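Local coordinates for protein beta-Lactamase/D-Alanine Carboxypeptidase (Pseudomonas syringae pv. tomato, PDB 5EVI) that probably hydrolyses beta-lactam antibiotics to substituted beta-amino acids, as a class C beta-lactamase of the serine type linked to antibiotic resistance, at residues L32-T37 with Q43-G48; Y328-A333 with L337-L342; F64-I69 with R233-F238. All blocks are in the same frame, centred on the assembly; numbering follows the deposited sequence.

Contact 1. Residues L32-T37 with Q43-G48; sequences LSIAIT and QFYNYG. With SO4 (sulfate ion), chain O.
Ser-33 OG is gripped twice: it donates a hydrogen bond to Asn-46 OD1 at 2.7 Å, in the plane of that carbonyl, and is hydrogen-bonded to Ser-232 OG as well. With chi1 of -62°, the amide of Asn-46 stands beside its own backbone N and brings OD1 across to the serine hydroxyl; its ND2 turns to Ser-60 OG. A short hydroxyl and a short amide suit this pair because they can meet directly across a non-hydrogen-bonded pair of an antiparallel hairpin. The flanking residues supply the backbone bonds, among them Ile-34 N to Tyr-45 O at 2.8 Å and Ile-36 N to Gln-43 O at 3.0 Å, the latter nearly straight at 172°.

On the face of Ser-33 and Asn-46, Ala-35 CB lies 3.7 Å from Phe-44 CE1, a methyl small enough to sit beside a ring that also makes a cation-pi contact with Arg-233. The other face carries Leu-32, Ile-34 and Ile-36 against the rings of Tyr-45 and Tyr-47. Ile-36 sends CD1 to Tyr-45 CE2 at 3.5 Å, and Leu-32 CD2 meets Tyr-47 CD2 at 4.1 Å, while Tyr-45 carries its hydroxyl to Asp-13. At the strand's end the backbone of Gly-48, at a phi of 76°, offers its N to sulfate O4 at 3.1 Å; Arg-21 is a further donor to this anion.

Strand 43-48 forms one edge of the main antiparallel sheet, with the Tyr-45 face against helix 9-20 and the Ala-35 face against helix 232-243; strand 31-38 pairs along its other edge with strand 337-343.

Contact 2. Residues Y328-A333 with L337-L342; sequences YVAFIA and LGIVIL
Phe-331 and Gly-338 face each other in the antiparallel hairpin of strands 326-332 and 337-343, within the main sheet of the beta-lactamase fold, and here the two backbones draw closest, CA to CA 4.0 Å. Glycine suits the place: with no side chain on Gly-338, its CA can lie just 3.8 Å from Phe-331 CB. The phenylalanine ring, held at chi1 57° between its backbone N and carbonyl carbon, the crowded position, leads away from the partner strand and stacks edge-to-face with Trp-275.

The next pair, toward the turn, is slacker. Ile-332 and Leu-337 have their CA atoms 5.6 Å apart, and although Ile-332 N reaches Leu-337 O at 3.0 Å, the return bond from Leu-337 N to Ile-332 O is weak at 3.4 Å. Beyond it Ala-333 leaves the strand and is partly exposed. In the other direction the pairing is firm again, with Ile-339 N to Ala-330 O at 2.8 Å and an N-H...O angle of 166°.

Val-329 and Val-340, beta-branched and well suited to an extended chain, share the Phe-331 face, which helix 232-243 covers. Tyr-328 lies on the opposite face and takes its hydroxyl to Asn-317 and Trp-315. On that face the methyl of Ala-330 is short enough for the branch of its partner to settle beside it, Ile-339 CG2 standing 4.0 Å from Ala-330 CB.

Contact 3. Residues F64-I69 with R233-F238; sequences FELGSI and RDLIRF. With SO4 (sulfate ion), chain P.
At the turn that leads into the probable SxxK motif of the active site, Leu-66 meets Leu-235 of helix 232-243. The two side chains reach toward each other tip to tip, Leu-66 CD1 lying 3.6 Å from Leu-235 CD1. The CD2 pair of these leucines is modelled still closer, but Leu-235 is poorly ordered and that tightness is doubtful. Chi1 of -158° sets CG of Leu-235 roughly opposite its backbone N, which carries the methyls off the helix toward the turn. Ile-69 adds a looser contact, CG2 to Leu-235 CD2 at 4.4 Å. Branched aliphatic residues suit such a seam, since Phe-73 and Leu-342 touch both leucines, Val-340 packs on Leu-235, and the three touching residues are buried.

Beyond Leu-66 the chain turns toward Ser-68. Gly-67 takes a positive phi of 51°, and Ile-69 N closes the turn on Leu-66 O at 3.1 Å. Ser-68 then presents OG to sulfate O3 at 2.6 Å; Ser-68 OG is also hydrogen-bonded to Lys-71 NZ and Tyr-154 OH, and Thr-319 OG1 to the sulfate. A serine just ahead of helix 70-83, with a lysine three residues on and a tyrosine hydroxyl bonded to it, is consistent with the nucleophile region of serine beta-lactamases.

Along the chain contact 1 comes first, then the two widely separated segments of contact 3, and last contact 2. In space they are close neighbours. The centres of contacts 1 and 2 are about 11 Å apart, those of contacts 1 and 3 about 12 Å, and those of contacts 2 and 3 about 10 Å. The two hairpins stand side by side in one antiparallel sheet, because strands 31-38 and 337-343 pair directly, joining the first and last strands of the chain. Helix 232-243 lies on one face of both, through Ile-236 on Ala-35 and Leu-235 on Val-340. Contact 3 thus ties the turn with the probable nucleophile, by apolar packing, to the helix that lies on the sheet.

Contact 1. Residues L32-T37 with Q43-G48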
loop_
_atom_site.group_PDB
_atom_site.type_symbol
_atom_site.label_atom_id
_atom_site.label_comp_id
_atom_site.label_asym_id
_atom_site.label_seq_id
_atom_site.Cartn_x
_atom_site.Cartn_y
_atom_site.Cartn_z
ATOM N N LEU D 32 -0.828 -4.097 18.774
ATOM C CA LEU D 32 -0.857 -4.924 17.565
ATOM C C LEU D 32 -2.275 -5.401 17.273
ATOM O O LEU D 32 -2.915 -6.020 18.140
ATOM C CB LEU D 32 0.047 -6.138 17.730
ATOM C CG LEU D 32 0.213 -7.052 16.507
ATOM C CD1 LEU D 32 1.249 -6.434 15.582
ATOM C CD2 LEU D 32 0.626 -8.458 16.900
ATOM N N SER D 33 -2.756 -5.112 16.067
ATOM C CA SER D 33 -4.040 -5.613 15.593
ATOM C C SER D 33 -3.823 -6.484 14.361
ATOM O O SER D 33 -3.078 -6.111 13.470
ATOM C CB SER D 33 -4.986 -4.458 15.263
ATOM O OG SER D 33 -6.198 -4.933 14.726
ATOM N N ILE D 34 -4.479 -7.643 14.343
ATOM C CA ILE D 34 -4.377 -8.637 13.252
ATOM C C ILE D 34 -5.794 -8.973 12.783
ATOM O O ILE D 34 -6.646 -9.281 13.609
ATOM C CB ILE D 34 -3.657 -9.919 13.743
ATOM C CG1 ILE D 34 -2.219 -9.608 14.159
ATOM C CG2 ILE D 34 -3.682 -11.027 12.685
ATOM C CD1 ILE D 34 -1.513 -10.715 14.926
ATOM N N ALA D 35 -6.040 -8.864 11.482
ATOM C CA ALA D 35 -7.255 -9.372 10.835
ATOM C C ALA D 35 -6.876 -10.526 9.916
ATOM O O ALA D 35 -5.891 -10.420 9.200
ATOM C CB ALA D 35 -7.892 -8.267 10.019
ATOM N N ILE D 36 -7.658 -11.607 9.934
ATOM C CA ILE D 36 -7.515 -12.710 8.972
ATOM C C ILE D 36 -8.844 -12.947 8.265
ATOM O O ILE D 36 -9.894 -12.917 8.899
ATOM C CB ILE D 36 -7.073 -14.028 9.661
ATOM C CG1 ILE D 36 -5.830 -13.796 10.526
ATOM C CG2 ILE D 36 -6.787 -15.113 8.616
ATOM C CD1 ILE D 36 -5.491 -14.963 11.431
ATOM N N THR D 37 -8.796 -13.207 6.957
ATOM C CA THR D 37 -10.004 -13.554 6.209
ATOM C C THR D 37 -9.739 -14.899 5.525
ATOM O O THR D 37 -8.649 -15.131 5.006
ATOM C CB THR D 37 -10.459 -12.424 5.256
ATOM O OG1 THR D 37 -11.700 -12.782 4.620
ATOM C CG2 THR D 37 -9.385 -12.075 4.223
ATOM N N GLN D 43 -11.758 -13.081 11.247
ATOM C CA GLN D 43 -11.334 -13.267 12.630
ATOM C C GLN D 43 -10.409 -12.111 12.993
ATOM O O GLN D 43 -9.623 -11.647 12.156
ATOM C CB GLN D 43 -10.606 -14.602 12.803
ATOM C CG GLN D 43 -11.414 -15.839 12.414
ATOM C CD GLN D 43 -12.468 -16.232 13.446
ATOM O OE1 GLN D 43 -13.348 -15.448 13.795
ATOM N NE2 GLN D 43 -12.386 -17.470 13.927
ATOM N N PHE D 44 -10.502 -11.654 14.240
ATOM C CA PHE D 44 -9.697 -10.526 14.721
ATOM C C PHE D 44 -8.934 -10.871 15.991
ATOM O O PHE D 44 -9.450 -11.577 16.862
ATOM C CB PHE D 44 -10.579 -9.311 14.968
ATOM C CG PHE D 44 -11.221 -8.775 13.724
ATOM C CD1 PHE D 44 -10.519 -7.912 12.883
ATOM C CD2 PHE D 44 -12.521 -9.143 13.379
ATOM C CE1 PHE D 44 -11.108 -7.416 11.732
ATOM C CE2 PHE D 44 -13.112 -8.649 12.227
ATOM C CZ PHE D 44 -12.406 -7.781 11.403
ATOM N N TYR D 45 -7.707 -10.366 16.070
ATOM C CA TYR D 45 -6.794 -10.617 17.174
ATOM C C TYR D 45 -6.111 -9.311 17.522
ATOM O O TYR D 45 -5.389 -8.754 16.698
ATOM C CB TYR D 45 -5.741 -11.646 16.771
ATOM C CG TYR D 45 -6.349 -12.925 16.298
ATOM C CD1 TYR D 45 -6.780 -13.875 17.208
ATOM C CD2 TYR D 45 -6.541 -13.170 14.942
ATOM C CE1 TYR D 45 -7.371 -15.044 16.787
ATOM C CE2 TYR D 45 -7.123 -14.349 14.509
ATOM C CZ TYR D 45 -7.534 -15.286 15.437
ATOM O OH TYR D 45 -8.114 -16.458 15.016
ATOM N N ASN D 46 -6.359 -8.824 18.731
ATOM C CA ASN D 46 -5.804 -7.565 19.191
ATOM C C ASN D 46 -5.042 -7.774 20.495
ATOM O O ASN D 46 -5.483 -8.532 21.365
ATOM C CB ASN D 46 -6.915 -6.537 19.350
ATOM C CG ASN D 46 -7.621 -6.233 18.032
ATOM O OD1 ASN D 46 -7.042 -5.615 17.149
ATOM N ND2 ASN D 46 -8.877 -6.662 17.900
ATOM N N TYR D 47 -3.885 -7.116 20.603
ATOM C CA TYR D 47 -2.984 -7.246 21.748
ATOM C C TYR D 47 -2.391 -5.887 22.105
ATOM O O TYR D 47 -2.120 -5.065 21.218
ATOM C CB TYR D 47 -1.863 -8.230 21.410
ATOM C CG TYR D 47 -2.389 -9.533 20.852
ATOM C CD1 TYR D 47 -3.020 -10.459 21.683
ATOM C CD2 TYR D 47 -2.310 -9.819 19.488
ATOM C CE1 TYR D 47 -3.530 -11.650 21.173
ATOM C CE2 TYR D 47 -2.817 -11.002 18.974
ATOM C CZ TYR D 47 -3.418 -11.916 19.822
ATOM O OH TYR D 47 -3.926 -13.084 19.309
ATOM N N GLY D 48 -2.218 -5.647 23.402
ATOM C CA GLY D 48 -1.541 -4.445 23.884
ATOM C C GLY D 48 -2.394 -3.195 23.804
ATOM O O GLY D 48 -3.629 -3.260 23.628
HETATM S S SO4 O . -2.866 -7.723 26.186
HETATM O O1 SO4 O . -2.290 -8.552 25.105
HETATM O O2 SO4 O . -3.370 -8.609 27.258
HETATM O O3 SO4 O . -1.827 -6.816 26.729
HETATM O O4 SO4 O . -3.980 -6.912 25.646
#

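Contact 2. Residues Y328-A333 with L337-L342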
loop_
_atom_site.group_PDB
_atom_site.type_symbol
_atom_site.label_atom_id
_atom_site.label_comp_id
_atom_site.label_asym_id
_atom_site.label_seq_id
_atom_site.Cartn_x
_atom_site.Cartn_y
_atom_site.Cartn_z
ATOM N N TYR D 328 1.558 -4.600 7.497
ATOM C CA TYR D 328 1.735 -5.543 6.402
ATOM C C TYR D 328 0.400 -6.130 5.928
ATOM O O TYR D 328 -0.420 -6.570 6.747
ATOM C CB TYR D 328 2.690 -6.662 6.818
ATOM C CG TYR D 328 3.042 -7.654 5.718
ATOM C CD1 TYR D 328 3.789 -7.253 4.618
ATOM C CD2 TYR D 328 2.643 -9.002 5.789
ATOM C CE1 TYR D 328 4.116 -8.141 3.604
ATOM C CE2 TYR D 328 3.001 -9.914 4.784
ATOM C CZ TYR D 328 3.732 -9.462 3.694
ATOM O OH TYR D 328 4.082 -10.333 2.688
ATOM N N VAL D 329 0.197 -6.128 4.606
ATOM C CA VAL D 329 -0.988 -6.744 3.979
ATOM C C VAL D 329 -0.511 -7.916 3.121
ATOM O O VAL D 329 0.533 -7.825 2.480
ATOM C CB VAL D 329 -1.747 -5.749 3.064
ATOM C CG1 VAL D 329 -2.922 -6.431 2.366
ATOM C CG2 VAL D 329 -2.225 -4.550 3.862
ATOM N N ALA D 330 -1.260 -9.014 3.112
ATOM C CA ALA D 330 -0.960 -10.128 2.193
ATOM C C ALA D 330 -2.233 -10.922 1.894
ATOM O O ALA D 330 -3.092 -11.040 2.769
ATOM C CB ALA D 330 0.108 -11.021 2.800
ATOM N N PHE D 331 -2.363 -11.431 0.674
ATOM C CA PHE D 331 -3.523 -12.261 0.286
ATOM C C PHE D 331 -3.241 -13.170 -0.928
ATOM O O PHE D 331 -2.269 -12.965 -1.653
ATOM C CB PHE D 331 -4.787 -11.392 0.079
ATOM C CG PHE D 331 -4.635 -10.289 -0.934
ATOM C CD1 PHE D 331 -5.125 -10.440 -2.237
ATOM C CD2 PHE D 331 -4.020 -9.079 -0.589
ATOM C CE1 PHE D 331 -4.990 -9.423 -3.180
ATOM C CE2 PHE D 331 -3.866 -8.070 -1.537
ATOM C CZ PHE D 331 -4.351 -8.233 -2.833
ATOM N N ILE D 332 -4.042 -14.225 -1.064
ATOM C CA ILE D 332 -4.026 -15.101 -2.243
ATOM C C ILE D 332 -5.494 -15.277 -2.657
ATOM O O ILE D 332 -6.274 -15.877 -1.905
ATOM C CB ILE D 332 -3.397 -16.477 -1.974
ATOM C CG1 ILE D 332 -1.945 -16.345 -1.514
ATOM C CG2 ILE D 332 -3.487 -17.360 -3.224
ATOM C CD1 ILE D 332 -1.344 -17.656 -1.036
ATOM N N ALA D 333 -5.850 -14.768 -3.837
ATOM C CA ALA D 333 -7.262 -14.647 -4.246
ATOM C C ALA D 333 -7.968 -15.998 -4.410
ATOM O O ALA D 333 -9.131 -16.139 -4.029
ATOM C CB ALA D 333 -7.396 -13.822 -5.524
ATOM N N LEU D 337 -7.897 -16.081 1.104
ATOM C CA LEU D 337 -7.104 -16.158 2.332
ATOM C C LEU D 337 -6.266 -14.879 2.417
ATOM O O LEU D 337 -5.423 -14.647 1.559
ATOM C CB LEU D 337 -6.221 -17.414 2.274
ATOM C CG LEU D 337 -5.203 -17.750 3.370
ATOM C CD1 LEU D 337 -5.906 -18.082 4.674
ATOM C CD2 LEU D 337 -4.320 -18.920 2.954
ATOM N N GLY D 338 -6.522 -14.041 3.420
ATOM C CA GLY D 338 -5.876 -12.718 3.511
ATOM C C GLY D 338 -5.588 -12.310 4.940
ATOM O O GLY D 338 -6.300 -12.724 5.851
ATOM N N ILE D 339 -4.549 -11.494 5.132
ATOM C CA ILE D 339 -4.150 -11.040 6.474
ATOM C C ILE D 339 -3.744 -9.566 6.464
ATOM O O ILE D 339 -3.211 -9.054 5.481
ATOM C CB ILE D 339 -3.008 -11.906 7.061
ATOM C CG1 ILE D 339 -2.789 -11.598 8.557
ATOM C CG2 ILE D 339 -1.727 -11.722 6.263
ATOM C CD1 ILE D 339 -1.882 -12.573 9.285
ATOM N N VAL D 340 -4.019 -8.898 7.570
ATOM C CA VAL D 340 -3.517 -7.567 7.834
ATOM C C VAL D 340 -2.959 -7.568 9.242
ATOM O O VAL D 340 -3.625 -8.025 10.174
ATOM C CB VAL D 340 -4.631 -6.525 7.714
ATOM C CG1 VAL D 340 -4.142 -5.148 8.153
ATOM C CG2 VAL D 340 -5.145 -6.501 6.283
ATOM N N ILE D 341 -1.741 -7.056 9.386
ATOM C CA ILE D 341 -1.095 -6.921 10.683
ATOM C C ILE D 341 -0.604 -5.484 10.818
ATOM O O ILE D 341 0.336 -5.084 10.136
ATOM C CB ILE D 341 0.078 -7.914 10.864
ATOM C CG1 ILE D 341 -0.400 -9.352 10.575
ATOM C CG2 ILE D 341 0.663 -7.778 12.274
ATOM C CD1 ILE D 341 0.618 -10.444 10.834
ATOM N N LEU D 342 -1.245 -4.739 11.716
ATOM C CA LEU D 342 -0.932 -3.345 11.978
ATOM C C LEU D 342 -0.322 -3.209 13.362
ATOM O O LEU D 342 -0.909 -3.662 14.345
ATOM C CB LEU D 342 -2.202 -2.504 11.895
ATOM C CG LEU D 342 -2.930 -2.545 10.547
ATOM C CD1 LEU D 342 -4.208 -1.727 10.599
ATOM C CD2 LEU D 342 -2.026 -2.063 9.418
#

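Contact 3. Residues F64-I69 with R233-F238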
loop_
_atom_site.group_PDB
_atom_site.type_symbol
_atom_site.label_atom_id
_atom_site.label_comp_id
_atom_site.label_asym_id
_atom_site.label_seq_id
_atom_site.Cartn_x
_atom_site.Cartn_y
_atom_site.Cartn_z
ATOM N N PHE D 64 -4.518 2.928 12.710
ATOM C CA PHE D 64 -3.069 2.916 12.505
ATOM C C PHE D 64 -2.719 3.627 11.198
ATOM O O PHE D 64 -3.443 3.506 10.196
ATOM C CB PHE D 64 -2.563 1.476 12.411
ATOM C CG PHE D 64 -2.772 0.666 13.667
ATOM C CD1 PHE D 64 -1.717 0.428 14.544
ATOM C CD2 PHE D 64 -4.016 0.115 13.957
ATOM C CE1 PHE D 64 -1.886 -0.323 15.687
ATOM C CE2 PHE D 64 -4.203 -0.639 15.107
ATOM C CZ PHE D 64 -3.140 -0.863 15.980
ATOM N N GLU D 65 -1.606 4.376 11.219
ATOM C CA GLU D 65 -0.982 4.910 10.003
ATOM C C GLU D 65 -0.524 3.729 9.138
ATOM O O GLU D 65 0.205 2.853 9.613
ATOM C CB GLU D 65 0.219 5.802 10.352
ATOM C CG GLU D 65 -0.139 7.149 10.984
ATOM C CD GLU D 65 1.068 7.889 11.585
ATOM O OE1 GLU D 65 2.217 7.453 11.379
ATOM O OE2 GLU D 65 0.874 8.900 12.308
ATOM N N LEU D 66 -1.001 3.697 7.901
ATOM C CA LEU D 66 -0.674 2.636 6.943
ATOM C C LEU D 66 0.629 2.872 6.186
ATOM O O LEU D 66 1.136 1.951 5.547
ATOM C CB LEU D 66 -1.816 2.474 5.930
ATOM C CG LEU D 66 -3.140 1.919 6.464
ATOM C CD1 LEU D 66 -4.082 1.695 5.304
ATOM C CD2 LEU D 66 -2.949 0.633 7.265
ATOM N N GLY D 67 1.203 4.066 6.278
ATOM C CA GLY D 67 2.441 4.379 5.557
ATOM C C GLY D 67 2.349 4.036 4.079
ATOM O O GLY D 67 1.367 4.373 3.453
ATOM N N SER D 68 3.353 3.349 3.530
ATOM C CA SER D 68 3.344 2.906 2.113
ATOM C C SER D 68 2.174 2.023 1.635
ATOM O O SER D 68 1.951 1.912 0.426
ATOM C CB SER D 68 4.652 2.191 1.766
ATOM O OG SER D 68 5.677 3.115 1.423
ATOM N N ILE D 69 1.438 1.381 2.545
ATOM C CA ILE D 69 0.236 0.660 2.129
ATOM C C ILE D 69 -0.772 1.619 1.449
ATOM O O ILE D 69 -1.497 1.207 0.515
ATOM C CB ILE D 69 -0.347 -0.170 3.301
ATOM C CG1 ILE D 69 0.550 -1.389 3.580
ATOM C CG2 ILE D 69 -1.763 -0.636 3.019
ATOM C CD1 ILE D 69 0.539 -1.812 5.045
ATOM N N ARG D 233 -10.241 -3.789 10.734
ATOM C CA ARG D 233 -11.589 -4.088 10.234
ATOM C C ARG D 233 -11.845 -3.451 8.866
ATOM O O ARG D 233 -12.411 -4.091 7.983
ATOM C CB ARG D 233 -12.652 -3.625 11.239
ATOM C CG ARG D 233 -14.029 -4.235 11.027
ATOM C CD ARG D 233 -15.091 -3.539 11.861
ATOM N NE ARG D 233 -14.776 -3.519 13.292
ATOM C CZ ARG D 233 -14.919 -4.545 14.135
ATOM N NH1 ARG D 233 -15.368 -5.732 13.724
ATOM N NH2 ARG D 233 -14.598 -4.385 15.417
ATOM N N ASP D 234 -11.428 -2.196 8.696
ATOM C CA ASP D 234 -11.526 -1.525 7.392
ATOM C C ASP D 234 -10.554 -2.107 6.367
ATOM O O ASP D 234 -10.939 -2.358 5.227
ATOM C CB ASP D 234 -11.298 -0.011 7.511
ATOM C CG ASP D 234 -12.570 0.749 7.846
ATOM O OD1 ASP D 234 -13.309 0.324 8.760
ATOM O OD2 ASP D 234 -12.834 1.779 7.187
ATOM N N LEU D 235 -9.303 -2.318 6.772
ATOM C CA LEU D 235 -8.266 -2.754 5.834
ATOM C C LEU D 235 -8.463 -4.200 5.356
ATOM O O LEU D 235 -8.130 -4.510 4.214
ATOM C CB LEU D 235 -6.862 -2.547 6.423
ATOM C CG LEU D 235 -5.693 -2.448 5.430
ATOM C CD1 LEU D 235 -5.907 -1.314 4.429
ATOM C CD2 LEU D 235 -4.368 -2.283 6.174
ATOM N N ILE D 236 -9.003 -5.072 6.211
ATOM C CA ILE D 236 -9.339 -6.448 5.802
ATOM C C ILE D 236 -10.524 -6.492 4.816
ATOM O O ILE D 236 -10.622 -7.419 4.011
ATOM C CB ILE D 236 -9.579 -7.378 7.025
ATOM C CG1 ILE D 236 -9.494 -8.868 6.643
ATOM C CG2 ILE D 236 -10.912 -7.091 7.700
ATOM C CD1 ILE D 236 -8.123 -9.339 6.204
ATOM N N ARG D 237 -11.412 -5.497 4.883
ATOM C CA ARG D 237 -12.484 -5.328 3.885
ATOM C C ARG D 237 -11.908 -4.961 2.513
ATOM O O ARG D 237 -12.376 -5.462 1.489
ATOM C CB ARG D 237 -13.487 -4.255 4.330
ATOM C CG ARG D 237 -14.817 -4.270 3.586
ATOM C CD ARG D 237 -15.608 -2.995 3.843
ATOM N NE ARG D 237 -17.055 -3.209 3.806
ATOM C CZ ARG D 237 -17.822 -3.218 2.709
ATOM N NH1 ARG D 237 -17.312 -3.034 1.487
ATOM N NH2 ARG D 237 -19.132 -3.425 2.834
ATOM N N PHE D 238 -10.904 -4.082 2.507
ATOM C CA PHE D 238 -10.183 -3.732 1.284
ATOM C C PHE D 238 -9.423 -4.933 0.717
ATOM O O PHE D 238 -9.342 -5.085 -0.495
ATOM C CB PHE D 238 -9.225 -2.563 1.534
ATOM C CG PHE D 238 -8.554 -2.041 0.289
ATOM C CD1 PHE D 238 -9.309 -1.594 -0.792
ATOM C CD2 PHE D 238 -7.168 -1.981 0.201
ATOM C CE1 PHE D 238 -8.695 -1.107 -1.938
ATOM C CE2 PHE D 238 -6.548 -1.493 -0.943
ATOM C CZ PHE D 238 -7.311 -1.055 -2.014
HETATM S S SO4 P . 7.888 0.371 2.551
HETATM O O1 SO4 P . 9.340 0.114 2.635
HETATM O O2 SO4 P . 7.326 -0.290 1.352
HETATM O O3 SO4 P . 7.696 1.828 2.424
HETATM O O4 SO4 P . 7.179 -0.145 3.745
#